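Local coordinates for protein lysine cyclodeaminase (Streptomyces pristinaespiralis, PDB 5YU3) that probably converts L-lysine to L-pipecolic acid with loss of ammonia, using a bound NAD cofactor, and also accepts L-ornithine and L-2,4-diaminobutyric acid, at residues D29-G34 against A305-L310; R43-L48 against A255-Q260; P66-G71 against Y101-G106. All coordinates share one frame; numbering follows the deposited sequence.

In the fold
Along the chain the three contacts are nested: interaction 3 lies inside the loop closed by interaction 2, which lies inside that closed by interaction 1. Interaction 1 packs helix 20-39 on helix 305-321. Interaction 2 joins the loop between helix 20-39 and strand 50-54 to the turn and helix 258-264 that follow strand 252-255, and interaction 3 bridges two strand ends of the mixed sheet. Their centres lie about 13 Å (1 and 2), 17 Å (1 and 3) and 18 Å (2 and 3) apart. Ser46, His67 and Phe306, one from each contact, meet one another, and Arg43 pairs with Glu69, linking the 43-48 loop to strand 60-69 and helix 305-321 near the proline pocket.

Interaction 1 (D29-G34 against A305-L310); sequences DRLTGG and AFEDAL
Leu310 and Leu31 meet through their CD1 methyls, 4.0 Å apart, their side chains crossing at about a right angle in a buried helix-helix packing contact between helix 20-39 and helix 305-321. The axes of the two short segments approach to 9.9 Å at 132°. Leu31 reaches its partners because CG stands anti to the backbone N (chi1 -164°), which carries CD1 both to Leu310 and to CG of Glu307, 3.8 Å away. Only the aliphatic part of Glu307 is used here; its side chain comes within about 5 Å of the bound NAD and 6 Å of the proline. Leu310 also sets CD1 3.7 Å from the carbonyl O of Arg30. Gly34 suits the close approach: a beta carbon there would clash with Leu310 CD1 and with Phe306 CZ. In its absence the Phe306 ring, swung anti to its backbone N (chi1 -179°), places CE2 3.5 Å from Gly34 O, with Gly34 CA at the ring edge and Leu310 CG over one face. The contact is thus held by shape and dispersion, while the Arg30 guanidinium forms a salt bridge with Glu317 and Glu307 OE1 has weak partners in Phe304 N and Arg121.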
loop_
_atom_site.group_PDB
_atom_site.type_symbol
_atom_site.label_atom_id
_atom_site.label_comp_id
_atom_site.label_asym_id
_atom_site.label_seq_id
_atom_site.Cartn_x
_atom_site.Cartn_y
_atom_site.Cartn_z
ATOM N N ASP A 29 -5.306 -24.688 9.152
ATOM C CA ASP A 29 -5.722 -24.641 10.554
ATOM C C ASP A 29 -5.761 -23.208 11.077
ATOM O O ASP A 29 -6.701 -22.818 11.783
ATOM C CB ASP A 29 -4.783 -25.486 11.421
ATOM C CG ASP A 29 -4.928 -26.986 11.165
ATOM O OD1 ASP A 29 -5.962 -27.415 10.613
ATOM O OD2 ASP A 29 -4.002 -27.740 11.523
ATOM N N ARG A 30 -4.751 -22.409 10.742
ATOM C CA ARG A 30 -4.712 -21.036 11.242
ATOM C C ARG A 30 -5.822 -20.195 10.629
ATOM O O ARG A 30 -6.439 -19.368 11.316
ATOM C CB ARG A 30 -3.346 -20.421 10.950
ATOM C CG ARG A 30 -2.226 -21.190 11.592
ATOM C CD ARG A 30 -2.207 -20.948 13.082
ATOM N NE ARG A 30 -1.464 -19.737 13.345
ATOM C CZ ARG A 30 -0.161 -19.705 13.601
ATOM N NH1 ARG A 30 0.545 -20.832 13.646
ATOM N NH2 ARG A 30 0.430 -18.543 13.811
ATOM N N LEU A 31 -6.070 -20.374 9.335
ATOM C CA LEU A 31 -7.158 -19.665 8.675
ATOM C C LEU A 31 -8.508 -20.036 9.283
ATOM O O LEU A 31 -9.360 -19.166 9.503
ATOM C CB LEU A 31 -7.122 -19.976 7.182
ATOM C CG LEU A 31 -7.898 -19.085 6.227
ATOM C CD1 LEU A 31 -7.758 -17.618 6.634
ATOM C CD2 LEU A 31 -7.407 -19.311 4.788
ATOM N N THR A 32 -8.715 -21.323 9.570
ATOM C CA THR A 32 -9.962 -21.763 10.196
ATOM C C THR A 32 -10.178 -21.081 11.542
ATOM O O THR A 32 -11.265 -20.557 11.818
ATOM C CB THR A 32 -9.947 -23.284 10.361
ATOM O OG1 THR A 32 -9.854 -23.898 9.074
ATOM C CG2 THR A 32 -11.222 -23.763 11.053
ATOM N N GLY A 33 -9.153 -21.075 12.395
ATOM C CA GLY A 33 -9.291 -20.426 13.688
ATOM C C GLY A 33 -9.486 -18.928 13.564
ATOM O O GLY A 33 -10.305 -18.337 14.277
ATOM N N GLY A 34 -8.743 -18.296 12.653
ATOM C CA GLY A 34 -8.857 -16.858 12.486
ATOM C C GLY A 34 -10.212 -16.438 11.952
ATOM O O GLY A 34 -10.776 -15.433 12.391
ATOM N N ALA A 305 -6.827 -9.297 3.218
ATOM C CA ALA A 305 -5.494 -9.149 3.794
ATOM C C ALA A 305 -5.310 -9.940 5.087
ATOM O O ALA A 305 -4.186 -10.346 5.399
ATOM C CB ALA A 305 -5.207 -7.662 4.023
ATOM N N PHE A 306 -6.378 -10.145 5.870
ATOM C CA PHE A 306 -6.279 -10.981 7.067
ATOM C C PHE A 306 -5.700 -12.351 6.736
ATOM O O PHE A 306 -4.921 -12.906 7.515
ATOM C CB PHE A 306 -7.660 -11.134 7.712
ATOM C CG PHE A 306 -7.678 -11.952 8.979
ATOM C CD1 PHE A 306 -6.966 -11.556 10.097
ATOM C CD2 PHE A 306 -8.448 -13.108 9.056
ATOM C CE1 PHE A 306 -7.006 -12.302 11.272
ATOM C CE2 PHE A 306 -8.494 -13.855 10.223
ATOM C CZ PHE A 306 -7.774 -13.447 11.335
ATOM N N GLU A 307 -6.079 -12.918 5.588
ATOM C CA GLU A 307 -5.541 -14.223 5.212
ATOM C C GLU A 307 -4.040 -14.145 4.987
ATOM O O GLU A 307 -3.301 -15.063 5.357
ATOM C CB GLU A 307 -6.229 -14.749 3.957
ATOM C CG GLU A 307 -7.754 -14.854 4.084
ATOM C CD GLU A 307 -8.435 -15.236 2.777
ATOM O OE1 GLU A 307 -7.926 -14.868 1.702
ATOM O OE2 GLU A 307 -9.490 -15.913 2.830
ATOM N N ASP A 308 -3.576 -13.055 4.379
ATOM C CA ASP A 308 -2.146 -12.877 4.151
ATOM C C ASP A 308 -1.394 -12.661 5.456
ATOM O O ASP A 308 -0.274 -13.163 5.623
ATOM C CB ASP A 308 -1.931 -11.711 3.195
ATOM C CG ASP A 308 -2.648 -11.919 1.891
ATOM O OD1 ASP A 308 -2.265 -12.870 1.183
ATOM O OD2 ASP A 308 -3.592 -11.157 1.571
ATOM N N ALA A 309 -1.985 -11.910 6.391
ATOM C CA ALA A 309 -1.354 -11.725 7.694
ATOM C C ALA A 309 -1.223 -13.050 8.435
ATOM O O ALA A 309 -0.209 -13.304 9.100
ATOM C CB ALA A 309 -2.154 -10.722 8.532
ATOM N N LEU A 310 -2.240 -13.908 8.334
ATOM C CA LEU A 310 -2.196 -15.190 9.031
ATOM C C LEU A 310 -1.168 -16.121 8.406
ATOM O O LEU A 310 -0.405 -16.783 9.123
ATOM C CB LEU A 310 -3.573 -15.852 9.017
ATOM C CG LEU A 310 -4.626 -15.264 9.943
ATOM C CD1 LEU A 310 -5.915 -16.038 9.753
ATOM C CD2 LEU A 310 -4.161 -15.329 11.394
#

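Interaction 2 (R43-L48 against A255-Q260)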
loop_
_atom_site.group_PDB
_atom_site.type_symbol
_atom_site.label_atom_id
_atom_site.label_comp_id
_atom_site.label_asym_id
_atom_site.label_seq_id
_atom_site.Cartn_x
_atom_site.Cartn_y
_atom_site.Cartn_z
ATOM N N ARG A 43 -12.207 -10.541 16.157
ATOM C CA ARG A 43 -11.380 -9.890 15.155
ATOM C C ARG A 43 -12.311 -9.357 14.078
ATOM O O ARG A 43 -13.515 -9.617 14.090
ATOM C CB ARG A 43 -10.343 -10.848 14.556
ATOM C CG ARG A 43 -9.209 -11.197 15.492
ATOM C CD ARG A 43 -8.238 -12.158 14.842
ATOM N NE ARG A 43 -7.425 -12.826 15.850
ATOM C CZ ARG A 43 -6.275 -12.350 16.311
ATOM N NH1 ARG A 43 -5.803 -11.209 15.841
ATOM N NH2 ARG A 43 -5.596 -13.012 17.237
ATOM N N HIS A 44 -11.754 -8.620 13.121
ATOM C CA HIS A 44 -12.602 -7.921 12.169
ATOM C C HIS A 44 -12.081 -8.090 10.753
ATOM O O HIS A 44 -10.872 -8.183 10.526
ATOM C CB HIS A 44 -12.713 -6.444 12.563
ATOM C CG HIS A 44 -13.174 -6.257 13.974
ATOM N ND1 HIS A 44 -14.488 -6.436 14.354
ATOM C CD2 HIS A 44 -12.491 -5.976 15.108
ATOM C CE1 HIS A 44 -14.600 -6.240 15.655
ATOM N NE2 HIS A 44 -13.401 -5.966 16.139
ATOM N N LEU A 45 -13.019 -8.147 9.807
ATOM C CA LEU A 45 -12.675 -8.185 8.392
ATOM C C LEU A 45 -11.768 -7.022 8.041
ATOM O O LEU A 45 -11.947 -5.905 8.536
ATOM C CB LEU A 45 -13.932 -8.109 7.521
ATOM C CG LEU A 45 -14.753 -9.350 7.204
ATOM C CD1 LEU A 45 -15.901 -8.929 6.288
ATOM C CD2 LEU A 45 -13.887 -10.426 6.549
ATOM N N SER A 46 -10.801 -7.291 7.165
ATOM C CA SER A 46 -9.929 -6.248 6.652
ATOM C C SER A 46 -10.743 -5.215 5.873
ATOM O O SER A 46 -11.776 -5.541 5.282
ATOM C CB SER A 46 -8.856 -6.863 5.757
ATOM O OG SER A 46 -8.341 -8.034 6.379
ATOM N N PRO A 47 -10.308 -3.959 5.856
ATOM C CA PRO A 47 -10.978 -2.975 5.003
ATOM C C PRO A 47 -10.892 -3.391 3.544
ATOM O O PRO A 47 -10.075 -4.230 3.159
ATOM C CB PRO A 47 -10.202 -1.684 5.267
ATOM C CG PRO A 47 -8.843 -2.219 5.943
ATOM C CD PRO A 47 -9.168 -3.307 6.595
ATOM N N LEU A 48 -11.766 -2.806 2.727
ATOM C CA LEU A 48 -11.712 -3.046 1.291
ATOM C C LEU A 48 -10.321 -2.739 0.764
ATOM O O LEU A 48 -9.705 -1.743 1.145
ATOM C CB LEU A 48 -12.729 -2.168 0.554
ATOM C CG LEU A 48 -14.216 -2.482 0.639
ATOM C CD1 LEU A 48 -15.000 -1.445 -0.170
ATOM C CD2 LEU A 48 -14.476 -3.877 0.121
ATOM N N ALA A 255 -19.662 -15.562 0.848
ATOM C CA ALA A 255 -18.507 -14.786 0.414
ATOM C C ALA A 255 -17.472 -14.730 1.527
ATOM O O ALA A 255 -17.813 -14.767 2.711
ATOM C CB ALA A 255 -18.910 -13.360 0.032
ATOM N N ASP A 256 -16.195 -14.630 1.141
ATOM C CA ASP A 256 -15.182 -14.425 2.171
ATOM C C ASP A 256 -15.283 -13.026 2.761
ATOM O O ASP A 256 -15.044 -12.833 3.959
ATOM C CB ASP A 256 -13.766 -14.714 1.631
ATOM C CG ASP A 256 -13.356 -13.880 0.408
ATOM O OD1 ASP A 256 -14.122 -13.046 -0.153
ATOM O OD2 ASP A 256 -12.199 -14.099 -0.031
ATOM N N HIS A 257 -15.709 -12.070 1.960
ATOM C CA HIS A 257 -15.706 -10.657 2.341
ATOM C C HIS A 257 -16.875 -10.053 1.587
ATOM O O HIS A 257 -16.755 -9.743 0.395
ATOM C CB HIS A 257 -14.381 -9.997 1.964
ATOM C CG HIS A 257 -14.179 -8.628 2.537
ATOM N ND1 HIS A 257 -15.046 -7.581 2.300
ATOM C CD2 HIS A 257 -13.185 -8.128 3.310
ATOM C CE1 HIS A 257 -14.598 -6.497 2.913
ATOM N NE2 HIS A 257 -13.471 -6.802 3.535
ATOM N N PRO A 258 -18.048 -9.942 2.219
ATOM C CA PRO A 258 -19.251 -9.545 1.460
ATOM C C PRO A 258 -19.097 -8.272 0.644
ATOM O O PRO A 258 -19.439 -8.256 -0.549
ATOM C CB PRO A 258 -20.301 -9.409 2.558
ATOM C CG PRO A 258 -19.758 -10.406 3.694
ATOM C CD PRO A 258 -18.445 -10.372 3.611
ATOM N N GLU A 259 -18.588 -7.198 1.252
ATOM C CA GLU A 259 -18.479 -5.941 0.520
ATOM C C GLU A 259 -17.540 -6.082 -0.670
ATOM O O GLU A 259 -17.837 -5.599 -1.768
ATOM C CB GLU A 259 -18.011 -4.818 1.447
ATOM C CG GLU A 259 -18.000 -3.457 0.770
ATOM C CD GLU A 259 -17.753 -2.300 1.732
ATOM O OE1 GLU A 259 -17.132 -2.516 2.788
ATOM O OE2 GLU A 259 -18.183 -1.166 1.421
ATOM N N GLN A 260 -16.408 -6.756 -0.477
ATOM C CA GLN A 260 -15.481 -6.969 -1.586
ATOM C C GLN A 260 -16.087 -7.852 -2.670
ATOM O O GLN A 260 -15.861 -7.624 -3.865
ATOM C CB GLN A 260 -14.209 -7.613 -1.057
ATOM C CG GLN A 260 -12.974 -7.266 -1.815
ATOM C CD GLN A 260 -11.769 -7.446 -0.942
ATOM O OE1 GLN A 260 -11.268 -6.490 -0.349
ATOM N NE2 GLN A 260 -11.316 -8.690 -0.815
#
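This is a partly buried loop-to-helix contact in which an N-capping histidine, His257, joins the loop after helix 20-39 to the turn from strand 252-255, an outermost strand of the parallel Rossmann-type sheet, into helix 258-264. His257 uses both ring nitrogens. Its NE2 donates to the carbonyl O of Ser46 at 2.7 Å, a nearly straight bond (162°) with the acceptor in the ring plane. On the other side of the ring ND1 accepts from Gln260 N at 3.2 Å, capping the first turn of the helix, although that amide is tilted from the ring plane. Histidine suits the place because one neutral ring can accept at the helix end and donate to the loop. With CG anti to the backbone N (chi1 -169°), the ring reaches out toward the loop.

Leu45 supplies the apolar cover. Its CD1 sits over the centre of one ring face in a CH-pi contact, 4.1 Å from the His257 centroid, and also touches Pro258 CD at 4.0 Å, while CD2 rests near Asp256 O. Pro258 fits the first turn of the helix, where its missing amide hydrogen costs no bond.

The neighbouring polar groups lead to the ligand sites. Asp256 bonds to Thr302 and Gly303, and Gln260 to Thr302 and to Arg49 N; Arg49, Thr302 and Gly303 line the proline pocket. Ser46 OG meets His67 ND1 and Phe306 N, so the loop is held from several directions.

Farther along the loop Leu48 crosses Glu259 at about a right angle and packs against its extended chain as far as the carboxylate, with Leu48 CD1 3.5 Å from Glu259 CD. Leu48 CD2 lies 3.6 Å from Glu259 CG and 3.5 Å from Gln260 N, the same amide that donates to His257 ND1.

Interaction 3 (P66-G71 against Y101-G106)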
loop_
_atom_site.group_PDB
_atom_site.type_symbol
_atom_site.label_atom_id
_atom_site.label_comp_id
_atom_site.label_asym_id
_atom_site.label_seq_id
_atom_site.Cartn_x
_atom_site.Cartn_y
_atom_site.Cartn_z
ATOM N N PRO A 66 -4.263 -3.848 3.105
ATOM C CA PRO A 66 -3.853 -3.700 4.502
ATOM C C PRO A 66 -4.729 -4.460 5.485
ATOM O O PRO A 66 -5.931 -4.652 5.282
ATOM C CB PRO A 66 -3.983 -2.188 4.727
ATOM C CG PRO A 66 -5.180 -1.830 3.714
ATOM C CD PRO A 66 -5.034 -2.612 2.674
ATOM N N HIS A 67 -4.099 -4.901 6.574
ATOM C CA HIS A 67 -4.830 -5.430 7.719
ATOM C C HIS A 67 -4.118 -5.045 9.006
ATOM O O HIS A 67 -2.922 -5.312 9.162
ATOM C CB HIS A 67 -4.986 -6.952 7.672
ATOM C CG HIS A 67 -5.777 -7.488 8.826
ATOM N ND1 HIS A 67 -7.152 -7.555 8.810
ATOM C CD2 HIS A 67 -5.392 -7.931 10.047
ATOM C CE1 HIS A 67 -7.582 -8.032 9.962
ATOM N NE2 HIS A 67 -6.534 -8.263 10.735
ATOM N N ARG A 68 -4.861 -4.468 9.945
ATOM C CA ARG A 68 -4.283 -3.974 11.186
ATOM C C ARG A 68 -4.715 -4.849 12.355
ATOM O O ARG A 68 -5.902 -5.166 12.501
ATOM C CB ARG A 68 -4.686 -2.517 11.437
ATOM C CG ARG A 68 -4.200 -1.982 12.793
ATOM C CD ARG A 68 -4.267 -0.453 12.874
ATOM N NE ARG A 68 -3.832 0.011 14.192
ATOM C CZ ARG A 68 -4.655 0.418 15.156
ATOM N NH1 ARG A 68 -5.972 0.442 14.955
ATOM N NH2 ARG A 68 -4.161 0.799 16.329
ATOM N N GLU A 69 -3.745 -5.238 13.178
ATOM C CA GLU A 69 -4.005 -5.840 14.478
ATOM C C GLU A 69 -3.682 -4.796 15.541
ATOM O O GLU A 69 -2.501 -4.578 15.855
ATOM C CB GLU A 69 -3.164 -7.107 14.667
ATOM C CG GLU A 69 -3.732 -8.297 13.874
ATOM C CD GLU A 69 -5.110 -8.709 14.375
ATOM O OE1 GLU A 69 -5.256 -8.829 15.612
ATOM O OE2 GLU A 69 -6.046 -8.899 13.553
ATOM N N PRO A 70 -4.684 -4.113 16.098
ATOM C CA PRO A 70 -4.428 -2.906 16.899
ATOM C C PRO A 70 -3.495 -3.155 18.071
ATOM O O PRO A 70 -3.652 -4.120 18.824
ATOM C CB PRO A 70 -5.826 -2.495 17.363
ATOM C CG PRO A 70 -6.761 -3.152 16.227
ATOM C CD PRO A 70 -6.164 -4.248 15.848
ATOM N N GLY A 71 -2.502 -2.274 18.210
ATOM C CA GLY A 71 -1.497 -2.396 19.242
ATOM C C GLY A 71 -0.364 -3.342 18.915
ATOM O O GLY A 71 0.630 -3.370 19.655
ATOM N N TYR A 101 4.489 -4.008 9.626
ATOM C CA TYR A 101 4.866 -2.736 10.238
ATOM C C TYR A 101 4.480 -2.748 11.710
ATOM O O TYR A 101 3.398 -3.215 12.068
ATOM C CB TYR A 101 4.167 -1.549 9.530
ATOM C CG TYR A 101 4.495 -1.463 8.061
ATOM C CD1 TYR A 101 3.794 -2.220 7.129
ATOM C CD2 TYR A 101 5.531 -0.644 7.607
ATOM C CE1 TYR A 101 4.103 -2.163 5.797
ATOM C CE2 TYR A 101 5.848 -0.578 6.263
ATOM C CZ TYR A 101 5.129 -1.344 5.362
ATOM O OH TYR A 101 5.426 -1.301 4.025
ATOM N N ASP A 102 5.358 -2.230 12.570
ATOM C CA ASP A 102 5.012 -2.116 13.980
ATOM C C ASP A 102 3.889 -1.104 14.148
ATOM O O ASP A 102 3.976 0.016 13.633
ATOM C CB ASP A 102 6.229 -1.691 14.807
ATOM C CG ASP A 102 5.929 -1.654 16.290
ATOM O OD1 ASP A 102 5.735 -2.735 16.877
ATOM O OD2 ASP A 102 5.877 -0.553 16.871
ATOM N N ASP A 103 2.830 -1.494 14.863
ATOM C CA ASP A 103 1.692 -0.592 15.027
ATOM C C ASP A 103 2.015 0.584 15.941
ATOM O O ASP A 103 1.412 1.659 15.804
ATOM C CB ASP A 103 0.483 -1.340 15.583
ATOM C CG ASP A 103 -0.792 -0.532 15.461
ATOM O OD1 ASP A 103 -1.135 -0.151 14.323
ATOM O OD2 ASP A 103 -1.452 -0.267 16.490
ATOM N N THR A 104 2.938 0.400 16.884
ATOM C CA THR A 104 3.246 1.469 17.833
ATOM C C THR A 104 4.110 2.557 17.192
ATOM O O THR A 104 3.803 3.750 17.309
ATOM C CB THR A 104 3.919 0.874 19.077
ATOM O OG1 THR A 104 3.037 -0.088 19.677
ATOM C CG2 THR A 104 4.218 1.958 20.108
ATOM N N THR A 105 5.180 2.169 16.497
ATOM C CA THR A 105 6.143 3.121 15.939
ATOM C C THR A 105 5.984 3.363 14.445
ATOM O O THR A 105 6.522 4.358 13.934
ATOM C CB THR A 105 7.580 2.643 16.164
ATOM O OG1 THR A 105 7.809 1.463 15.383
ATOM C CG2 THR A 105 7.837 2.345 17.641
ATOM N N GLY A 106 5.302 2.471 13.730
ATOM C CA GLY A 106 5.239 2.547 12.287
ATOM C C GLY A 106 6.373 1.873 11.538
ATOM O O GLY A 106 6.320 1.807 10.301
#
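Asp103 accepts three hydrogen bonds from the other segment, two from Arg68 and one from the backbone of Gly71. Arg68 grips the carboxylate side-on in a two-nitrogen salt bridge that spans strand 73-81, which runs antiparallel between strands 60-69 and 94-102 of the mixed sheet; Ile74 on it touches both side chains. NE donates to OD1 of Asp103 at 2.7 Å, nearly straight at 166° and in the guanidinium plane, though OD1 is approached from somewhat out of the carboxylate plane. NH2 of Arg68 gives to the syn lone pair of OD2 of Asp103 at 2.9 Å. The two flat groups are turned 38° from each other. Arg68 can span the gap because its chain is extended from CG to NE, with CG anti to the backbone N. Pro70 CA lies over the centre of one guanidinium face.

OD2 of Asp103 is shared: Gly71 N meets it at 2.8 Å from above the carboxylate plane. Glycine readily tolerates the positive phi (82°) found at Gly71. With an alanine in place of Asp103, the Arg68 guanidinium would probably lose its counter-charge and the Gly71 amide its acceptor.

The next residue back, Asp102, serves its own turn. Its OD2 accepts from Thr105 N at 2.8 Å and from Thr105 OG1, an Asx motif that shapes the chain leaving strand 94-102. Gly106 N closes the turn on Asp102 O. On the other strand His67 NE2 donates to Glu69 OE2 at 2.9 Å, and Glu69 OE1 takes Arg43.

Asp103 O bonds to Arg54 of the second subunit, and Thr105 O to its Asn85, so this end of the sheet lies at the dimer interface. The carboxylate's charge is met by Arg68 and its OD2 also by an amide, linking the chain that leaves each strand.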